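A rubisco-like protein (Burkholderia fungorum, PDB 3NWR) is a Rubisco-like protein with the alpha/beta barrel of the Rubisco large chain, probably an enzyme of the lyase class. Local coordinates at residues Asp160-Gly165 and Gln400-Val405; His319-Lys324 and Val364-Asp369; Gly358-Thr363 and Arg423-Phe428. One frame throughout, in Å; residues are numbered along the deposited sequence.

Interaction 1 of 3, residues Asp160-Gly165 and Gln400-Val405; sequences DRPMIG and QAWAAV. With SO4 (sulfate ion), chain C.
The indole of W402 meets P162 with one face: CG of the proline stands almost exactly above the six-membered ring, 3.4 Å from its centroid and only 7° off the ring normal, a CH-pi contact. V364 of helix 364-371 lies under the opposite face, F368 of the same helix packs beside the six-membered ring at CZ3, and F378 adds an edge-to-face ring contact, so the indole fills the layer between strand and helices of the catalytic alpha/beta (TIM) barrel. Strand 163-165 belongs to the barrel wall, beside strand 377-379, and helix 391-407 packs on its outside.

W402 reaches the strand because its CG is anti to the carbonyl carbon (chi1 -78°), which carries the ring out from the helix toward the proline. The ring of P162 crosses it obliquely, its CD also lying close, 3.7 Å from W402 CE3. I164 approaches the five-membered end, where its CD1 comes 3.8 Å from W402 CD1.

The second flat group faces away from this apolar layer. At the edge of the R161 guanidinium, in its plane, O2 of a sulfate accepts a nearly straight hydrogen bond from NH2 (3.0 Å, 168°). R399 and R228 bind the same ion, whose negative charge probably offsets the positive charges gathered there. NH1 forms a salt bridge with D192, and its bond to P162 O is weak.

Back in the buried layer, the polar corner of the indole, W402 NE1, has no hydrogen-bond partner in the model; I164 CD1 lies 3.9 Å from it.

Interaction 2 of 3, residues His319-Lys324 and Val364-Asp369; sequences HGLAGK and VQATFD. With SO4 (sulfate ion), chain B.
L321 and A366 make the apolar part of the contact. The extended side chain of L321 (chi2 177°) points from the loop after strand 315-319 to the first turn of helix 364-371, and a single branch, CD1, does the touching. That methyl lies 3.5 Å from A366 CB and also rests against the peptide between A366 and T367, coming 3.2 Å from A366 O and 3.5 Å from T367 N. On the helix 329-340 side, L321 packs against V332 and I333, so it fills the join between two helices around the barrel.

The polar link is indirect. One water accepts the backbone N-H of L321 (2.9 Å from L321 N) and donates to the hydroxyl of T367 (2.8 Å from T367 OG1). With OG1 beside its own backbone N (chi1 -63°), T367 also reaches back to T363 O, to which it can only donate; the hydroxyl thus uses both its accepting and its donating capacity.

Backbone and outside bonds shape the loop itself. G320 to G323 form a type II beta turn, closed by a weak bond, and the turn is held further by L321 O with Q359 and by A322 N with D329.

A sulfate, probably from the crystallisation liquor, lies beyond the turn. The extended K324 donates a hydrogen bond from NZ to its O4 (2.7 Å), and G358 N and G382 N also bind the ion. A loop lysine and glycine amides at the C-terminal ends of barrel strands recall the site where Rubisco holds a substrate phosphate, so the sulfate may mark a comparable site here. Between the two segments there is no direct hydrogen bond, so loop meets helix through one leucine methyl and one bridging water, while Q359 and D329 add direct bonds to the turn.

Interaction 3 of 3, residues Gly358-Thr363 and Arg423-Phe428; sequences GQWAGT and RALAFF. With SO4 (sulfate ion), chain B.
W360, F428 and L425 bury most of the surface where the loop after strand 352-355 of the alpha/beta barrel meets helix 419-427 and the last modelled residue of the chain. W360 carries the largest share. Its CG sits between the backbone N and the carbonyl carbon (chi1 68°), which folds the indole back over its own chain: the backbone N of G362 lies 3.1 Å above the ring plane, over the centre.

The opposite face receives F428. Its CB makes a CH-pi contact 3.5 Å from the centroid of the six-membered ring, displaced toward the rim. The phenyl beyond it is tilted, its plane at 49° to that of the indole, with F428 CD2 3.6 Å from W360 CE3. F427 in turn places its CD2 over the centre of the F428 ring, so that the chain end is packed on the helix as well as on the loop.

L425 crosses the indole at about a right angle and offers one methyl, CD2, 3.8 Å from W360 CZ3. W360 CZ3 is also 3.4 Å from A424 O, so the outer corner of the indole meets both side chain and backbone of the helix.

At the start of the loop, G358 N gives a straight hydrogen bond to O3 of a sulfate (2.9 Å, 166°).

How the interactions relate
All three contacts lie in the barrel domain on one side of the chain's centre, yet at different depths. Interaction 1 is fully buried between a barrel strand and an outer helix; interaction 2 is mostly buried, with A366 exposed; interaction 3 is only partly buried, at the chain's end. Helix 364-371 joins the first two, covering the indole of one and receiving the loop of the other, while the loops of the last two are probably hydrogen-bonded, Q359 NE2 to L321 O. Indole faces dominate interactions 1 and 3, whereas interaction 2 lacks an aromatic contact and has its polar link bridged by solvent. Interactions 2 and 3 share one sulfate; that of interaction 1 is separate.

Interaction 1 of 3, residues Asp160-Gly165 and Gln400-Val405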
ATOM      1  N   ASP A 160      -1.756  -0.471  35.787  1.00 22.65           N
ATOM      2  CA  ASP A 160      -0.860  -1.589  36.106  1.00 24.33           C
ATOM      3  C   ASP A 160      -1.431  -2.915  35.632  1.00 25.37           C
ATOM      4  O   ASP A 160      -1.413  -3.915  36.363  1.00 23.46           O
ATOM      5  CB  ASP A 160      -0.616  -1.664  37.615  1.00 24.43           C
ATOM      6  CG  ASP A 160       0.219  -0.505  38.130  1.00 31.85           C
ATOM      7  OD1 ASP A 160       1.335  -0.297  37.611  1.00 29.10           O
ATOM      8  OD2 ASP A 160      -0.242   0.196  39.055  1.00 40.95           O
ATOM      9  N   ARG A 161      -1.952  -2.902  34.411  1.00 17.06           N
ATOM     10  CA  ARG A 161      -2.515  -4.078  33.754  1.00 16.57           C
ATOM     11  C   ARG A 161      -2.699  -3.689  32.292  1.00 16.06           C
ATOM     12  O   ARG A 161      -2.641  -2.508  31.967  1.00 15.74           O
ATOM     13  CB  ARG A 161      -3.872  -4.452  34.341  1.00 15.18           C
ATOM     14  CG  ARG A 161      -4.928  -3.350  34.265  1.00 15.24           C
ATOM     15  CD  ARG A 161      -6.285  -3.890  34.678  1.00 17.00           C
ATOM     16  NE  ARG A 161      -7.334  -2.873  34.641  1.00 16.49           N
ATOM     17  CZ  ARG A 161      -8.027  -2.554  33.551  1.00 15.91           C
ATOM     18  NH1 ARG A 161      -7.771  -3.157  32.390  1.00 14.08           N
ATOM     19  NH2 ARG A 161      -8.976  -1.632  33.627  1.00 17.66           N
ATOM     20  N   PRO A 162      -2.926  -4.666  31.408  1.00 14.50           N
ATOM     21  CA  PRO A 162      -3.203  -4.264  30.024  1.00 11.89           C
ATOM     22  C   PRO A 162      -4.572  -3.620  29.904  1.00 14.19           C
ATOM     23  O   PRO A 162      -5.439  -3.775  30.765  1.00 14.45           O
ATOM     24  CB  PRO A 162      -3.210  -5.595  29.271  1.00 14.00           C
ATOM     25  CG  PRO A 162      -2.351  -6.491  30.097  1.00 14.95           C
ATOM     26  CD  PRO A 162      -2.696  -6.116  31.514  1.00 14.66           C
ATOM     27  N   MET A 163      -4.768  -2.894  28.810  1.00 15.06           N
ATOM     28  CA  MET A 163      -6.082  -2.365  28.484  1.00 13.31           C
ATOM     29  C   MET A 163      -6.821  -3.430  27.688  1.00 14.70           C
ATOM     30  O   MET A 163      -6.242  -4.050  26.782  1.00 14.72           O
ATOM     31  CB  MET A 163      -5.934  -1.059  27.691  1.00 13.72           C
ATOM     32  CG  MET A 163      -5.371   0.073  28.555  1.00 16.02           C
ATOM     33  SD  MET A 163      -4.155   1.151  27.777  1.00 17.67           S
ATOM     34  CE  MET A 163      -2.706   0.088  27.758  1.00 15.42           C
ATOM     35  N   ILE A 164      -8.087  -3.654  28.030  1.00 13.37           N
ATOM     36  CA  ILE A 164      -8.877  -4.723  27.434  1.00 13.24           C
ATOM     37  C   ILE A 164      -9.862  -4.109  26.459  1.00 14.69           C
ATOM     38  O   ILE A 164     -10.612  -3.198  26.819  1.00 14.00           O
ATOM     39  CB  ILE A 164      -9.665  -5.511  28.500  1.00 14.99           C
ATOM     40  CG1 ILE A 164      -8.746  -5.947  29.659  1.00 15.75           C
ATOM     41  CG2 ILE A 164     -10.388  -6.687  27.862  1.00 14.40           C
ATOM     42  CD1 ILE A 164      -7.519  -6.746  29.245  1.00 17.56           C
ATOM     43  N   GLY A 165      -9.856  -4.595  25.224  1.00 13.01           N
ATOM     44  CA  GLY A 165     -10.704  -4.028  24.195  1.00 15.50           C
ATOM     45  C   GLY A 165     -11.589  -5.047  23.512  1.00 14.88           C
ATOM     46  O   GLY A 165     -11.385  -6.260  23.626  1.00 15.49           O
ATOM     47  N   GLN A 400      -9.265 -11.583  35.275  1.00 13.56           N
ATOM     48  CA  GLN A 400      -8.753 -12.580  36.225  1.00 15.41           C
ATOM     49  C   GLN A 400      -7.519 -13.297  35.677  1.00 14.00           C
ATOM     50  O   GLN A 400      -6.558 -13.550  36.410  1.00 14.69           O
ATOM     51  CB  GLN A 400      -9.847 -13.584  36.578  1.00 14.71           C
ATOM     52  CG  GLN A 400     -10.878 -13.025  37.546  1.00 15.09           C
ATOM     53  CD  GLN A 400     -12.100 -13.911  37.680  1.00 15.22           C
ATOM     54  OE1 GLN A 400     -12.294 -14.848  36.904  1.00 16.23           O
ATOM     55  NE2 GLN A 400     -12.947 -13.607  38.665  1.00 17.07           N
ATOM     56  N   ALA A 401      -7.528 -13.607  34.382  1.00 13.55           N
ATOM     57  CA  ALA A 401      -6.350 -14.190  33.749  1.00 13.19           C
ATOM     58  C   ALA A 401      -5.148 -13.251  33.864  1.00 13.71           C
ATOM     59  O   ALA A 401      -4.041 -13.679  34.183  1.00 13.87           O
ATOM     60  CB  ALA A 401      -6.631 -14.526  32.287  1.00 14.01           C
ATOM     61  N   TRP A 402      -5.361 -11.964  33.589  1.00 13.43           N
ATOM     62  CA  TRP A 402      -4.278 -10.998  33.727  1.00 13.33           C
ATOM     63  C   TRP A 402      -3.775 -10.881  35.169  1.00 12.89           C
ATOM     64  O   TRP A 402      -2.565 -10.841  35.398  1.00 14.99           O
ATOM     65  CB  TRP A 402      -4.677  -9.633  33.140  1.00 14.29           C
ATOM     66  CG  TRP A 402      -4.564  -9.666  31.647  1.00 13.88           C
ATOM     67  CD1 TRP A 402      -5.582  -9.678  30.737  1.00 13.93           C
ATOM     68  CD2 TRP A 402      -3.350  -9.752  30.891  1.00 12.50           C
ATOM     69  NE1 TRP A 402      -5.075  -9.751  29.458  1.00 12.56           N
ATOM     70  CE2 TRP A 402      -3.708  -9.793  29.524  1.00 12.75           C
ATOM     71  CE3 TRP A 402      -1.993  -9.778  31.236  1.00 13.49           C
ATOM     72  CZ2 TRP A 402      -2.763  -9.880  28.507  1.00 14.10           C
ATOM     73  CZ3 TRP A 402      -1.050  -9.869  30.221  1.00 13.14           C
ATOM     74  CH2 TRP A 402      -1.441  -9.903  28.867  1.00 13.88           C
ATOM     75  N   ALA A 403      -4.691 -10.846  36.131  1.00 14.30           N
ATOM     76  CA  ALA A 403      -4.299 -10.823  37.540  1.00 16.02           C
ATOM     77  C   ALA A 403      -3.428 -12.038  37.885  1.00 15.64           C
ATOM     78  O   ALA A 403      -2.412 -11.915  38.575  1.00 16.59           O
ATOM     79  CB  ALA A 403      -5.526 -10.766  38.422  1.00 16.76           C
ATOM     80  N   ALA A 404      -3.822 -13.204  37.383  1.00 14.34           N
ATOM     81  CA  ALA A 404      -3.068 -14.435  37.626  1.00 13.67           C
ATOM     82  C   ALA A 404      -1.645 -14.353  37.088  1.00 14.76           C
ATOM     83  O   ALA A 404      -0.674 -14.614  37.801  1.00 15.68           O
ATOM     84  CB  ALA A 404      -3.795 -15.622  37.015  1.00 14.73           C
ATOM     85  N   VAL A 405      -1.501 -13.986  35.819  1.00 15.00           N
ATOM     86  CA  VAL A 405      -0.162 -14.013  35.231  1.00 15.45           C
ATOM     87  C   VAL A 405       0.747 -12.954  35.843  1.00 14.82           C
ATOM     88  O   VAL A 405       1.947 -13.169  36.001  1.00 16.76           O
ATOM     89  CB  VAL A 405      -0.178 -13.935  33.681  1.00 14.54           C
ATOM     90  CG1 VAL A 405      -1.134 -14.976  33.126  1.00 14.48           C
ATOM     91  CG2 VAL A 405      -0.558 -12.532  33.197  1.00 13.96           C
TER
HETATM   92  S   SO4 C 434     -11.289  -0.882  36.372  0.79 25.67           S
HETATM   93  O1  SO4 C 434     -11.261  -1.866  37.447  0.70 30.27           O
HETATM   94  O2  SO4 C 434      -9.936  -0.375  36.156  0.88 26.71           O
HETATM   95  O3  SO4 C 434     -12.179   0.217  36.744  0.74 29.00           O
HETATM   96  O4  SO4 C 434     -11.774  -1.524  35.156  0.71 25.64           O

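Interaction 2 of 3, residues His319-Lys324 and Val364-Asp369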
ATOM      1  N   HIS A 319      -1.658  -8.757  15.404  1.00 12.18           N
ATOM      2  CA  HIS A 319      -2.464  -9.973  15.388  1.00 12.60           C
ATOM      3  C   HIS A 319      -2.282 -10.709  16.712  1.00 14.00           C
ATOM      4  O   HIS A 319      -2.149 -10.039  17.729  1.00 14.05           O
ATOM      5  CB  HIS A 319      -2.259 -10.768  14.096  1.00 15.86           C
ATOM      6  CG  HIS A 319      -2.858 -10.077  12.907  1.00 17.03           C
ATOM      7  ND1 HIS A 319      -2.893 -10.633  11.646  1.00 17.75           N
ATOM      8  CD2 HIS A 319      -3.464  -8.867  12.801  1.00 17.30           C
ATOM      9  CE1 HIS A 319      -3.489  -9.796  10.813  1.00 18.62           C
ATOM     10  NE2 HIS A 319      -3.847  -8.716  11.489  1.00 17.83           N
ATOM     11  N   GLY A 320      -2.312 -12.038  16.754  1.00 14.20           N
ATOM     12  CA  GLY A 320      -2.381 -12.663  18.069  1.00 15.55           C
ATOM     13  C   GLY A 320      -1.820 -14.057  18.188  1.00 15.79           C
ATOM     14  O   GLY A 320      -1.811 -14.813  17.220  1.00 16.44           O
ATOM     15  N   LEU A 321      -1.368 -14.397  19.391  1.00 16.15           N
ATOM     16  CA  LEU A 321      -0.895 -15.746  19.676  1.00 16.38           C
ATOM     17  C   LEU A 321      -2.067 -16.721  19.645  1.00 14.54           C
ATOM     18  O   LEU A 321      -3.147 -16.423  20.153  1.00 15.63           O
ATOM     19  CB  LEU A 321      -0.199 -15.773  21.036  1.00 16.72           C
ATOM     20  CG  LEU A 321       1.018 -14.848  21.096  1.00 17.61           C
ATOM     21  CD1 LEU A 321       1.622 -14.872  22.484  1.00 22.27           C
ATOM     22  CD2 LEU A 321       2.056 -15.214  20.027  1.00 19.45           C
ATOM     23  N   ALA A 322      -1.844 -17.879  19.028  1.00 15.46           N
ATOM     24  CA  ALA A 322      -2.892 -18.875  18.829  1.00 18.09           C
ATOM     25  C   ALA A 322      -4.090 -18.266  18.110  1.00 19.42           C
ATOM     26  O   ALA A 322      -5.232 -18.632  18.367  1.00 20.86           O
ATOM     27  CB  ALA A 322      -3.325 -19.480  20.173  1.00 20.29           C
ATOM     28  N   GLY A 323      -3.827 -17.337  17.199  1.00 17.62           N
ATOM     29  CA  GLY A 323      -4.910 -16.623  16.547  1.00 18.69           C
ATOM     30  C   GLY A 323      -5.586 -17.416  15.448  1.00 23.26           C
ATOM     31  O   GLY A 323      -5.207 -18.557  15.167  1.00 21.86           O
ATOM     32  N   LYS A 324      -6.589 -16.804  14.824  1.00 17.84           N
ATOM     33  CA  LYS A 324      -7.325 -17.445  13.739  1.00 18.21           C
ATOM     34  C   LYS A 324      -6.809 -17.017  12.360  1.00 18.29           C
ATOM     35  O   LYS A 324      -7.228 -17.562  11.346  1.00 18.98           O
ATOM     36  CB  LYS A 324      -8.822 -17.152  13.871  1.00 17.75           C
ATOM     37  CG  LYS A 324      -9.410 -17.650  15.187  1.00 22.78           C
ATOM     38  CD  LYS A 324     -10.901 -17.365  15.307  1.00 29.16           C
ATOM     39  CE  LYS A 324     -11.429 -17.857  16.647  1.00 36.26           C
ATOM     40  NZ  LYS A 324     -12.915 -17.779  16.730  1.00 39.79           N
ATOM     41  N   VAL A 364      -3.681 -15.345  27.432  1.00 13.97           N
ATOM     42  CA  VAL A 364      -3.080 -14.294  28.243  1.00 13.88           C
ATOM     43  C   VAL A 364      -1.642 -14.615  28.670  1.00 14.35           C
ATOM     44  O   VAL A 364      -0.761 -13.771  28.582  1.00 15.34           O
ATOM     45  CB  VAL A 364      -3.960 -13.996  29.465  1.00 14.73           C
ATOM     46  CG1 VAL A 364      -3.203 -13.161  30.499  1.00 13.89           C
ATOM     47  CG2 VAL A 364      -5.245 -13.300  29.013  1.00 14.19           C
ATOM     48  N   GLN A 365      -1.397 -15.833  29.142  1.00 14.83           N
ATOM     49  CA  GLN A 365      -0.044 -16.185  29.567  1.00 14.33           C
ATOM     50  C   GLN A 365       0.989 -15.995  28.449  1.00 15.43           C
ATOM     51  O   GLN A 365       2.053 -15.411  28.667  1.00 15.49           O
ATOM     52  CB  GLN A 365       0.010 -17.626  30.081  1.00 15.01           C
ATOM     53  CG  GLN A 365       1.380 -18.007  30.647  1.00 18.25           C
ATOM     54  CD  GLN A 365       1.671 -17.326  31.971  1.00 18.30           C
ATOM     55  OE1 GLN A 365       2.524 -16.439  32.066  1.00 20.49           O
ATOM     56  NE2 GLN A 365       0.955 -17.732  32.996  1.00 14.80           N
ATOM     57  N   ALA A 366       0.683 -16.519  27.267  1.00 15.74           N
ATOM     58  CA  ALA A 366       1.611 -16.429  26.145  1.00 17.89           C
ATOM     59  C   ALA A 366       1.833 -14.971  25.757  1.00 16.27           C
ATOM     60  O   ALA A 366       2.944 -14.561  25.408  1.00 17.98           O
ATOM     61  CB  ALA A 366       1.088 -17.216  24.964  1.00 18.51           C
ATOM     62  N   THR A 367       0.774 -14.182  25.852  1.00 14.98           N
ATOM     63  CA  THR A 367       0.859 -12.766  25.504  1.00 15.12           C
ATOM     64  C   THR A 367       1.761 -12.020  26.487  1.00 16.62           C
ATOM     65  O   THR A 367       2.632 -11.254  26.082  1.00 17.50           O
ATOM     66  CB  THR A 367      -0.543 -12.140  25.444  1.00 16.40           C
ATOM     67  OG1 THR A 367      -1.295 -12.783  24.410  1.00 15.01           O
ATOM     68  CG2 THR A 367      -0.469 -10.638  25.135  1.00 16.87           C
ATOM     69  N   PHE A 368       1.552 -12.259  27.781  1.00 13.90           N
ATOM     70  CA  PHE A 368       2.360 -11.644  28.826  1.00 16.40           C
ATOM     71  C   PHE A 368       3.826 -12.012  28.638  1.00 18.50           C
ATOM     72  O   PHE A 368       4.714 -11.163  28.744  1.00 18.86           O
ATOM     73  CB  PHE A 368       1.857 -12.111  30.200  1.00 15.01           C
ATOM     74  CG  PHE A 368       2.501 -11.411  31.367  1.00 19.21           C
ATOM     75  CD1 PHE A 368       2.588 -10.029  31.413  1.00 19.86           C
ATOM     76  CD2 PHE A 368       2.982 -12.143  32.446  1.00 19.55           C
ATOM     77  CE1 PHE A 368       3.168  -9.388  32.505  1.00 22.02           C
ATOM     78  CE2 PHE A 368       3.557 -11.505  33.540  1.00 21.81           C
ATOM     79  CZ  PHE A 368       3.648 -10.131  33.568  1.00 22.54           C
ATOM     80  N   ASP A 369       4.075 -13.285  28.352  1.00 18.86           N
ATOM     81  CA  ASP A 369       5.441 -13.762  28.181  1.00 24.06           C
ATOM     82  C   ASP A 369       6.097 -13.206  26.910  1.00 22.66           C
ATOM     83  O   ASP A 369       7.305 -12.998  26.877  1.00 25.86           O
ATOM     84  CB  ASP A 369       5.475 -15.292  28.225  1.00 20.55           C
ATOM     85  CG  ASP A 369       5.173 -15.838  29.612  1.00 21.94           C
ATOM     86  OD1 ASP A 369       5.266 -15.071  30.597  1.00 23.44           O
ATOM     87  OD2 ASP A 369       4.845 -17.038  29.729  1.00 22.07           O
TER
HETATM   88  S   SO4 B 433     -12.612 -14.208  17.785  0.81 28.44           S
HETATM   89  O1  SO4 B 433     -13.583 -13.229  18.269  1.00 25.06           O
HETATM   90  O2  SO4 B 433     -12.073 -14.978  18.901  0.74 24.41           O
HETATM   91  O3  SO4 B 433     -11.526 -13.512  17.104  0.85 25.39           O
HETATM   92  O4  SO4 B 433     -13.261 -15.108  16.837  0.51 29.98           O
HETATM   93  O   HOH W   1      -1.899 -12.745  21.654  1.00 16.50           O

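Interaction 3 of 3, residues Gly358-Thr363 and Arg423-Phe428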
ATOM      1  N   GLY A 358      -8.996 -14.419  18.123  1.00 15.48           N
ATOM      2  CA  GLY A 358      -9.125 -15.582  18.989  1.00 17.83           C
ATOM      3  C   GLY A 358      -8.527 -15.385  20.372  1.00 18.24           C
ATOM      4  O   GLY A 358      -8.130 -16.351  21.030  1.00 16.66           O
ATOM      5  N   GLN A 359      -8.462 -14.138  20.823  1.00 15.65           N
ATOM      6  CA  GLN A 359      -7.883 -13.848  22.126  1.00 14.62           C
ATOM      7  C   GLN A 359      -8.897 -14.040  23.244  1.00 13.92           C
ATOM      8  O   GLN A 359     -10.066 -13.671  23.121  1.00 15.87           O
ATOM      9  CB  GLN A 359      -7.315 -12.432  22.160  1.00 15.40           C
ATOM     10  CG  GLN A 359      -6.199 -12.220  21.137  1.00 14.17           C
ATOM     11  CD  GLN A 359      -5.091 -13.249  21.284  1.00 14.08           C
ATOM     12  OE1 GLN A 359      -4.387 -13.272  22.296  1.00 15.37           O
ATOM     13  NE2 GLN A 359      -4.920 -14.093  20.269  1.00 16.12           N
ATOM     14  N   TRP A 360      -8.438 -14.620  24.343  1.00 14.40           N
ATOM     15  CA  TRP A 360      -9.305 -14.879  25.482  1.00 15.63           C
ATOM     16  C   TRP A 360      -8.430 -15.206  26.689  1.00 13.46           C
ATOM     17  O   TRP A 360      -7.205 -15.078  26.622  1.00 14.52           O
ATOM     18  CB  TRP A 360     -10.285 -16.018  25.157  1.00 15.72           C
ATOM     19  CG  TRP A 360      -9.640 -17.364  24.996  1.00 14.37           C
ATOM     20  CD1 TRP A 360      -8.830 -17.776  23.973  1.00 17.70           C
ATOM     21  CD2 TRP A 360      -9.773 -18.485  25.880  1.00 14.54           C
ATOM     22  NE1 TRP A 360      -8.448 -19.086  24.172  1.00 16.81           N
ATOM     23  CE2 TRP A 360      -9.006 -19.537  25.340  1.00 13.75           C
ATOM     24  CE3 TRP A 360     -10.458 -18.692  27.085  1.00 15.32           C
ATOM     25  CZ2 TRP A 360      -8.913 -20.782  25.959  1.00 16.34           C
ATOM     26  CZ3 TRP A 360     -10.354 -19.929  27.702  1.00 17.03           C
ATOM     27  CH2 TRP A 360      -9.590 -20.954  27.139  1.00 17.12           C
ATOM     28  N   ALA A 361      -9.039 -15.613  27.799  1.00 14.32           N
ATOM     29  CA  ALA A 361      -8.242 -15.926  28.988  1.00 14.05           C
ATOM     30  C   ALA A 361      -7.074 -16.848  28.658  1.00 13.66           C
ATOM     31  O   ALA A 361      -5.967 -16.660  29.154  1.00 15.95           O
ATOM     32  CB  ALA A 361      -9.110 -16.550  30.072  1.00 15.77           C
ATOM     33  N   GLY A 362      -7.330 -17.837  27.808  1.00 15.24           N
ATOM     34  CA  GLY A 362      -6.338 -18.846  27.485  1.00 15.03           C
ATOM     35  C   GLY A 362      -5.157 -18.415  26.628  1.00 15.90           C
ATOM     36  O   GLY A 362      -4.252 -19.214  26.387  1.00 19.35           O
ATOM     37  N   THR A 363      -5.157 -17.173  26.144  1.00 15.27           N
ATOM     38  CA  THR A 363      -3.995 -16.664  25.415  1.00 13.32           C
ATOM     39  C   THR A 363      -3.248 -15.588  26.201  1.00 12.29           C
ATOM     40  O   THR A 363      -2.270 -15.011  25.721  1.00 14.67           O
ATOM     41  CB  THR A 363      -4.381 -16.089  24.032  1.00 14.38           C
ATOM     42  OG1 THR A 363      -5.298 -14.996  24.211  1.00 14.69           O
ATOM     43  CG2 THR A 363      -5.038 -17.151  23.175  1.00 15.33           C
ATOM     44  N   ARG A 423     -14.880 -21.007  34.482  1.00 17.44           N
ATOM     45  CA  ARG A 423     -15.919 -21.251  33.485  1.00 18.33           C
ATOM     46  C   ARG A 423     -15.424 -20.994  32.060  1.00 19.54           C
ATOM     47  O   ARG A 423     -15.766 -21.714  31.131  1.00 20.49           O
ATOM     48  CB  ARG A 423     -17.146 -20.385  33.785  1.00 22.99           C
ATOM     49  CG  ARG A 423     -17.902 -20.794  35.032  1.00 28.43           C
ATOM     50  CD  ARG A 423     -18.676 -22.071  34.783  1.00 28.87           C
ATOM     51  NE  ARG A 423     -19.697 -21.892  33.753  1.00 40.92           N
ATOM     52  CZ  ARG A 423     -20.970 -21.604  34.005  1.00 41.87           C
ATOM     53  NH1 ARG A 423     -21.381 -21.462  35.258  1.00 46.67           N
ATOM     54  NH2 ARG A 423     -21.833 -21.460  33.006  1.00 39.58           N
ATOM     55  N   ALA A 424     -14.612 -19.956  31.889  1.00 17.75           N
ATOM     56  CA  ALA A 424     -14.051 -19.655  30.580  1.00 18.44           C
ATOM     57  C   ALA A 424     -13.140 -20.783  30.105  1.00 18.70           C
ATOM     58  O   ALA A 424     -13.224 -21.224  28.957  1.00 18.47           O
ATOM     59  CB  ALA A 424     -13.281 -18.345  30.635  1.00 16.85           C
ATOM     60  N   LEU A 425     -12.269 -21.257  30.989  1.00 16.47           N
ATOM     61  CA  LEU A 425     -11.312 -22.289  30.594  1.00 17.97           C
ATOM     62  C   LEU A 425     -12.030 -23.569  30.188  1.00 20.72           C
ATOM     63  O   LEU A 425     -11.619 -24.254  29.253  1.00 21.80           O
ATOM     64  CB  LEU A 425     -10.321 -22.554  31.726  1.00 16.96           C
ATOM     65  CG  LEU A 425      -9.389 -21.376  32.044  1.00 17.09           C
ATOM     66  CD1 LEU A 425      -8.563 -21.647  33.297  1.00 17.33           C
ATOM     67  CD2 LEU A 425      -8.482 -21.062  30.848  1.00 18.28           C
ATOM     68  N   ALA A 426     -13.110 -23.882  30.893  1.00 20.41           N
ATOM     69  CA  ALA A 426     -13.898 -25.071  30.586  1.00 23.26           C
ATOM     70  C   ALA A 426     -14.662 -24.927  29.267  1.00 24.98           C
ATOM     71  O   ALA A 426     -14.754 -25.871  28.481  1.00 25.61           O
ATOM     72  CB  ALA A 426     -14.863 -25.368  31.728  1.00 22.67           C
ATOM     73  N   PHE A 427     -15.202 -23.736  29.029  1.00 19.81           N
ATOM     74  CA  PHE A 427     -16.056 -23.500  27.867  1.00 22.32           C
ATOM     75  C   PHE A 427     -15.283 -23.365  26.558  1.00 23.92           C
ATOM     76  O   PHE A 427     -15.623 -23.997  25.554  1.00 24.96           O
ATOM     77  CB  PHE A 427     -16.921 -22.260  28.092  1.00 22.44           C
ATOM     78  CG  PHE A 427     -17.831 -21.942  26.939  1.00 23.38           C
ATOM     79  CD1 PHE A 427     -19.059 -22.576  26.815  1.00 27.14           C
ATOM     80  CD2 PHE A 427     -17.468 -21.007  25.985  1.00 22.54           C
ATOM     81  CE1 PHE A 427     -19.901 -22.286  25.758  1.00 29.69           C
ATOM     82  CE2 PHE A 427     -18.304 -20.715  24.926  1.00 25.69           C
ATOM     83  CZ  PHE A 427     -19.522 -21.353  24.814  1.00 27.20           C
ATOM     84  N   PHE A 428     -14.251 -22.530  26.562  1.00 23.01           N
ATOM     85  CA  PHE A 428     -13.464 -22.294  25.358  1.00 21.29           C
ATOM     86  C   PHE A 428     -12.404 -23.375  25.178  1.00 26.91           C
ATOM     87  O   PHE A 428     -11.817 -23.497  24.103  1.00 26.87           O
ATOM     88  CB  PHE A 428     -12.806 -20.907  25.396  1.00 19.73           C
ATOM     89  CG  PHE A 428     -13.788 -19.765  25.418  1.00 19.40           C
ATOM     90  CD1 PHE A 428     -14.486 -19.412  24.276  1.00 22.89           C
ATOM     91  CD2 PHE A 428     -13.998 -19.037  26.578  1.00 18.83           C
ATOM     92  CE1 PHE A 428     -15.384 -18.362  24.293  1.00 21.87           C
ATOM     93  CE2 PHE A 428     -14.889 -17.979  26.598  1.00 22.47           C
ATOM     94  CZ  PHE A 428     -15.585 -17.646  25.449  1.00 20.67           C
TER
HETATM   95  S   SO4 B 433     -12.612 -14.208  17.785  0.81 28.44           S
HETATM   96  O1  SO4 B 433     -13.583 -13.229  18.269  1.00 25.06           O
HETATM   97  O2  SO4 B 433     -12.073 -14.978  18.901  0.74 24.41           O
HETATM   98  O3  SO4 B 433     -11.526 -13.512  17.104  0.85 25.39           O
HETATM   99  O4  SO4 B 433     -13.261 -15.108  16.837  0.51 29.98           O